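Local coordinates for protein alpha-galactosidase (Lactobacillus brevis, PDB 3MI6) that probably hydrolyses terminal, non-reducing alpha-D-galactose residues from alpha-galactosides such as galactose oligosaccharides and galactomannans, as a family 36 glycoside hydrolase, at residues Y341-V353 against K390-V402. Sequence-based numbering, arbitrary orientation.
Sequences YFDFNEAKLMTIV and KFPDGIEHFSQAV
K390 meets the start of helix 346-358 with its backbone and the loop ahead of it with its side chain. Its carbonyl O accepts from E346 N at 3.0 Å, at the first turn of that helix. Its bent side chain carries CE over one face of the F344 ring, a CH-pi contact 4.2 Å from the centroid, while NZ is hydrogen-bonded to G369 O. F391 follows, one ring edge turned to E346 and the tip of L349; CZ lies 3.9 Å from F344 CE1, I395 CD1 covers one face, and CE1 sits over a face of the F398 ring. Trimming F391 to an alanine is likely to open a gap between F344 and L349 and cost F398 that neighbour. The axes of segments 346-353 and 394-402 approach to 11.1 Å and cross at -17°, illustrating how successive helices of a (beta/alpha)8 barrel pack side by side outside the parallel strands, here 363-366 and 408-413. At H397 the E346 carboxylate comes near the imidazole without a hydrogen bond. F398 is the knob, entering a hole formed by E346, L349, M350 and V353. With CG anti to the backbone N (chi1 176°), its ring reaches across to selenomethionine M350, whose SE makes a Met-aromatic contact at the ring edge, 5.2 Å from the centroid, with methyl CE in the ring plane. The same methyl touches A401 CB, and V402 CG2 meets V353 CG2 at 4.0 Å.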
loop_
_atom_site.group_PDB
_atom_site.type_symbol
_atom_site.label_atom_id
_atom_site.label_comp_id
_atom_site.label_asym_id
_atom_site.label_seq_id
_atom_site.Cartn_x
_atom_site.Cartn_y
_atom_site.Cartn_z
ATOM N N TYR D 341 11.549 44.000 -14.119
ATOM C CA TYR D 341 10.285 43.906 -14.854
ATOM C C TYR D 341 10.244 45.075 -15.846
ATOM O O TYR D 341 11.284 45.469 -16.376
ATOM C CB TYR D 341 9.090 43.928 -13.895
ATOM C CG TYR D 341 9.097 42.735 -12.944
ATOM C CD1 TYR D 341 8.616 41.491 -13.357
ATOM C CD2 TYR D 341 9.605 42.842 -11.643
ATOM C CE1 TYR D 341 8.623 40.390 -12.500
ATOM C CE2 TYR D 341 9.617 41.742 -10.775
ATOM C CZ TYR D 341 9.124 40.519 -11.214
ATOM O OH TYR D 341 9.131 39.420 -10.380
ATOM N N PHE D 342 9.066 45.632 -16.108
ATOM C CA PHE D 342 8.924 46.636 -17.172
ATOM C C PHE D 342 9.588 47.968 -16.821
ATOM O O PHE D 342 9.740 48.839 -17.680
ATOM C CB PHE D 342 7.449 46.866 -17.514
ATOM C CG PHE D 342 6.686 45.604 -17.780
ATOM C CD1 PHE D 342 6.791 44.961 -19.004
ATOM C CD2 PHE D 342 5.860 45.058 -16.806
ATOM C CE1 PHE D 342 6.088 43.791 -19.249
ATOM C CE2 PHE D 342 5.151 43.889 -17.047
ATOM C CZ PHE D 342 5.266 43.255 -18.270
ATOM N N ASP D 343 9.977 48.115 -15.555
ATOM C CA ASP D 343 10.539 49.371 -15.052
ATOM C C ASP D 343 12.039 49.471 -15.329
ATOM O O ASP D 343 12.866 49.257 -14.431
ATOM C CB ASP D 343 10.245 49.537 -13.548
ATOM C CG ASP D 343 10.796 50.845 -12.965
ATOM O OD1 ASP D 343 11.186 51.757 -13.731
ATOM O OD2 ASP D 343 10.829 50.956 -11.722
ATOM N N PHE D 344 12.382 49.792 -16.576
ATOM C CA PHE D 344 13.779 49.960 -16.960
ATOM C C PHE D 344 13.959 50.894 -18.147
ATOM O O PHE D 344 13.004 51.256 -18.826
ATOM C CB PHE D 344 14.462 48.599 -17.230
ATOM C CG PHE D 344 14.029 47.928 -18.514
ATOM C CD1 PHE D 344 14.560 48.328 -19.738
ATOM C CD2 PHE D 344 13.105 46.885 -18.496
ATOM C CE1 PHE D 344 14.172 47.716 -20.918
ATOM C CE2 PHE D 344 12.710 46.265 -19.678
ATOM C CZ PHE D 344 13.248 46.685 -20.889
ATOM N N ASN D 345 15.206 51.287 -18.363
ATOM C CA ASN D 345 15.622 52.059 -19.528
ATOM C C ASN D 345 17.095 51.746 -19.822
ATOM O O ASN D 345 17.771 51.132 -18.989
ATOM C CB ASN D 345 15.381 53.566 -19.319
ATOM C CG ASN D 345 16.024 54.109 -18.037
ATOM O OD1 ASN D 345 17.141 53.730 -17.675
ATOM N ND2 ASN D 345 15.319 55.017 -17.358
ATOM N N GLU D 346 17.593 52.148 -20.992
ATOM C CA GLU D 346 18.937 51.746 -21.416
ATOM C C GLU D 346 20.014 51.968 -20.351
ATOM O O GLU D 346 20.799 51.067 -20.047
ATOM C CB GLU D 346 19.346 52.446 -22.710
ATOM C CG GLU D 346 20.838 52.354 -22.964
ATOM C CD GLU D 346 21.187 52.198 -24.428
ATOM O OE1 GLU D 346 20.367 52.586 -25.286
ATOM O OE2 GLU D 346 22.292 51.689 -24.718
ATOM N N ALA D 347 20.039 53.174 -19.795
ATOM C CA ALA D 347 21.018 53.554 -18.787
ATOM C C ALA D 347 20.997 52.624 -17.575
ATOM O O ALA D 347 22.047 52.224 -17.077
ATOM C CB ALA D 347 20.780 54.984 -18.352
ATOM N N LYS D 348 19.803 52.296 -17.093
ATOM C CA LYS D 348 19.674 51.385 -15.963
ATOM C C LYS D 348 20.225 50.019 -16.317
ATOM O O LYS D 348 20.861 49.376 -15.494
ATOM C CB LYS D 348 18.213 51.252 -15.521
ATOM C CG LYS D 348 17.952 50.134 -14.508
ATOM C CD LYS D 348 18.667 50.371 -13.192
ATOM C CE LYS D 348 18.396 49.235 -12.212
ATOM N NZ LYS D 348 18.955 49.474 -10.845
ATOM N N LEU D 349 19.980 49.577 -17.545
ATOM C CA LEU D 349 20.407 48.242 -17.964
ATOM C C LEU D 349 21.919 48.170 -18.167
ATOM O O LEU D 349 22.535 47.105 -18.030
ATOM C CB LEU D 349 19.666 47.785 -19.231
ATOM C CG LEU D 349 18.250 47.214 -19.056
ATOM C CD1 LEU D 349 17.740 46.730 -20.389
ATOM C CD2 LEU D 349 18.186 46.082 -18.017
HETATM N N MSE D 350 22.516 49.311 -18.484
HETATM C CA MSE D 350 23.952 49.370 -18.668
HETATM C C MSE D 350 24.681 49.114 -17.346
HETATM O O MSE D 350 25.706 48.433 -17.308
HETATM C CB MSE D 350 24.362 50.712 -19.271
HETATM C CG MSE D 350 25.642 50.613 -20.063
HETATM SE SE MSE D 350 25.474 49.222 -21.423
HETATM C CE MSE D 350 24.600 50.304 -22.808
ATOM N N THR D 351 24.146 49.659 -16.260
ATOM C CA THR D 351 24.713 49.385 -14.953
ATOM C C THR D 351 24.756 47.873 -14.735
ATOM O O THR D 351 25.729 47.347 -14.197
ATOM C CB THR D 351 23.941 50.096 -13.803
ATOM O OG1 THR D 351 22.649 49.499 -13.627
ATOM C CG2 THR D 351 23.781 51.584 -14.091
ATOM N N ILE D 352 23.712 47.175 -15.172
ATOM C CA ILE D 352 23.662 45.725 -15.038
ATOM C C ILE D 352 24.752 45.093 -15.886
ATOM O O ILE D 352 25.620 44.390 -15.374
ATOM C CB ILE D 352 22.270 45.146 -15.429
ATOM C CG1 ILE D 352 21.192 45.648 -14.465
ATOM C CG2 ILE D 352 22.284 43.612 -15.430
ATOM C CD1 ILE D 352 19.872 44.905 -14.567
ATOM N N VAL D 353 24.712 45.364 -17.182
ATOM C CA VAL D 353 25.675 44.792 -18.112
ATOM C C VAL D 353 27.120 44.939 -17.622
ATOM O O VAL D 353 27.934 44.033 -17.797
ATOM C CB VAL D 353 25.512 45.397 -19.534
ATOM C CG1 VAL D 353 26.773 45.204 -20.353
ATOM C CG2 VAL D 353 24.319 44.783 -20.238
ATOM N N LYS D 390 12.759 54.112 -24.149
ATOM C CA LYS D 390 13.683 53.355 -23.313
ATOM C C LYS D 390 14.957 53.012 -24.070
ATOM O O LYS D 390 15.947 52.590 -23.474
ATOM C CB LYS D 390 13.014 52.090 -22.752
ATOM C CG LYS D 390 11.495 52.056 -22.935
ATOM C CD LYS D 390 10.723 51.671 -21.658
ATOM C CE LYS D 390 10.970 50.235 -21.244
ATOM N NZ LYS D 390 11.482 49.474 -22.407
ATOM N N PHE D 391 14.926 53.201 -25.387
ATOM C CA PHE D 391 16.106 52.991 -26.229
ATOM C C PHE D 391 16.207 54.041 -27.334
ATOM O O PHE D 391 15.847 53.781 -28.480
ATOM C CB PHE D 391 16.124 51.576 -26.826
ATOM C CG PHE D 391 16.304 50.497 -25.802
ATOM C CD1 PHE D 391 17.510 50.350 -25.140
ATOM C CD2 PHE D 391 15.266 49.636 -25.492
ATOM C CE1 PHE D 391 17.677 49.364 -24.191
ATOM C CE2 PHE D 391 15.427 48.644 -24.540
ATOM C CZ PHE D 391 16.632 48.507 -23.891
ATOM N N PRO D 392 16.717 55.231 -26.984
ATOM C CA PRO D 392 16.813 56.389 -27.883
ATOM C C PRO D 392 17.542 56.117 -29.205
ATOM O O PRO D 392 17.086 56.579 -30.258
ATOM C CB PRO D 392 17.590 57.406 -27.045
ATOM C CG PRO D 392 17.280 57.035 -25.629
ATOM C CD PRO D 392 17.199 55.543 -25.626
ATOM N N ASP D 393 18.658 55.391 -29.152
ATOM C CA ASP D 393 19.461 55.135 -30.347
ATOM C C ASP D 393 19.218 53.723 -30.869
ATOM O O ASP D 393 20.133 53.064 -31.361
ATOM C CB ASP D 393 20.956 55.337 -30.057
ATOM C CG ASP D 393 21.309 56.787 -29.716
ATOM O OD1 ASP D 393 20.494 57.487 -29.074
ATOM O OD2 ASP D 393 22.421 57.226 -30.080
ATOM N N GLY D 394 17.976 53.266 -30.760
ATOM C CA GLY D 394 17.618 51.923 -31.172
ATOM C C GLY D 394 18.383 50.881 -30.381
ATOM O O GLY D 394 19.233 51.215 -29.556
ATOM N N ILE D 395 18.083 49.612 -30.633
ATOM C CA ILE D 395 18.765 48.525 -29.944
ATOM C C ILE D 395 20.193 48.341 -30.456
ATOM O O ILE D 395 21.097 48.027 -29.678
ATOM C CB ILE D 395 17.991 47.202 -30.071
ATOM C CG1 ILE D 395 16.832 47.172 -29.076
ATOM C CG2 ILE D 395 18.902 46.032 -29.807
ATOM C CD1 ILE D 395 17.263 47.282 -27.633
ATOM N N GLU D 396 20.394 48.548 -31.758
ATOM C CA GLU D 396 21.707 48.385 -32.386
ATOM C C GLU D 396 22.837 48.918 -31.512
ATOM O O GLU D 396 23.910 48.321 -31.428
ATOM C CB GLU D 396 21.734 49.077 -33.748
ATOM C CG GLU D 396 20.692 50.180 -33.900
ATOM C CD GLU D 396 19.328 49.647 -34.327
ATOM O OE1 GLU D 396 19.098 49.548 -35.552
ATOM O OE2 GLU D 396 18.492 49.329 -33.448
ATOM N N HIS D 397 22.581 50.045 -30.858
ATOM C CA HIS D 397 23.562 50.660 -29.981
ATOM C C HIS D 397 23.815 49.816 -28.736
ATOM O O HIS D 397 24.951 49.456 -28.440
ATOM C CB HIS D 397 23.114 52.071 -29.586
ATOM C CG HIS D 397 23.927 52.675 -28.484
ATOM N ND1 HIS D 397 23.365 53.417 -27.467
ATOM C CD2 HIS D 397 25.257 52.634 -28.230
ATOM C CE1 HIS D 397 24.314 53.813 -26.640
ATOM N NE2 HIS D 397 25.472 53.350 -27.079
ATOM N N PHE D 398 22.743 49.508 -28.015
ATOM C CA PHE D 398 22.827 48.788 -26.743
ATOM C C PHE D 398 23.540 47.449 -26.872
ATOM O O PHE D 398 24.189 46.997 -25.936
ATOM C CB PHE D 398 21.424 48.588 -26.167
ATOM C CG PHE D 398 21.386 47.772 -24.909
ATOM C CD1 PHE D 398 22.086 48.172 -23.785
ATOM C CD2 PHE D 398 20.618 46.620 -24.837
ATOM C CE1 PHE D 398 22.037 47.429 -22.611
ATOM C CE2 PHE D 398 20.563 45.871 -23.666
ATOM C CZ PHE D 398 21.276 46.281 -22.551
ATOM N N SER D 399 23.410 46.820 -28.035
ATOM C CA SER D 399 24.074 45.552 -28.292
ATOM C C SER D 399 25.528 45.814 -28.621
ATOM O O SER D 399 26.406 45.039 -28.264
ATOM C CB SER D 399 23.404 44.807 -29.445
ATOM O OG SER D 399 23.902 45.252 -30.689
ATOM N N GLN D 400 25.782 46.916 -29.310
ATOM C CA GLN D 400 27.148 47.306 -29.613
ATOM C C GLN D 400 27.910 47.447 -28.306
ATOM O O GLN D 400 29.020 46.953 -28.172
ATOM C CB GLN D 400 27.168 48.617 -30.401
ATOM C CG GLN D 400 28.495 48.948 -31.075
ATOM C CD GLN D 400 28.326 49.947 -32.215
ATOM O OE1 GLN D 400 29.167 50.830 -32.419
ATOM N NE2 GLN D 400 27.225 49.816 -32.959
ATOM N N ALA D 401 27.301 48.115 -27.335
ATOM C CA ALA D 401 27.900 48.226 -26.012
ATOM C C ALA D 401 28.166 46.841 -25.421
ATOM O O ALA D 401 29.301 46.518 -25.064
ATOM C CB ALA D 401 27.009 49.035 -25.092
ATOM N N VAL D 402 27.118 46.025 -25.330
ATOM C CA VAL D 402 27.235 44.667 -24.815
ATOM C C VAL D 402 28.397 43.915 -25.458
ATOM O O VAL D 402 29.201 43.298 -24.769
ATOM C CB VAL D 402 25.922 43.873 -25.010
ATOM C CG1 VAL D 402 26.122 42.408 -24.681
ATOM C CG2 VAL D 402 24.818 44.460 -24.149
#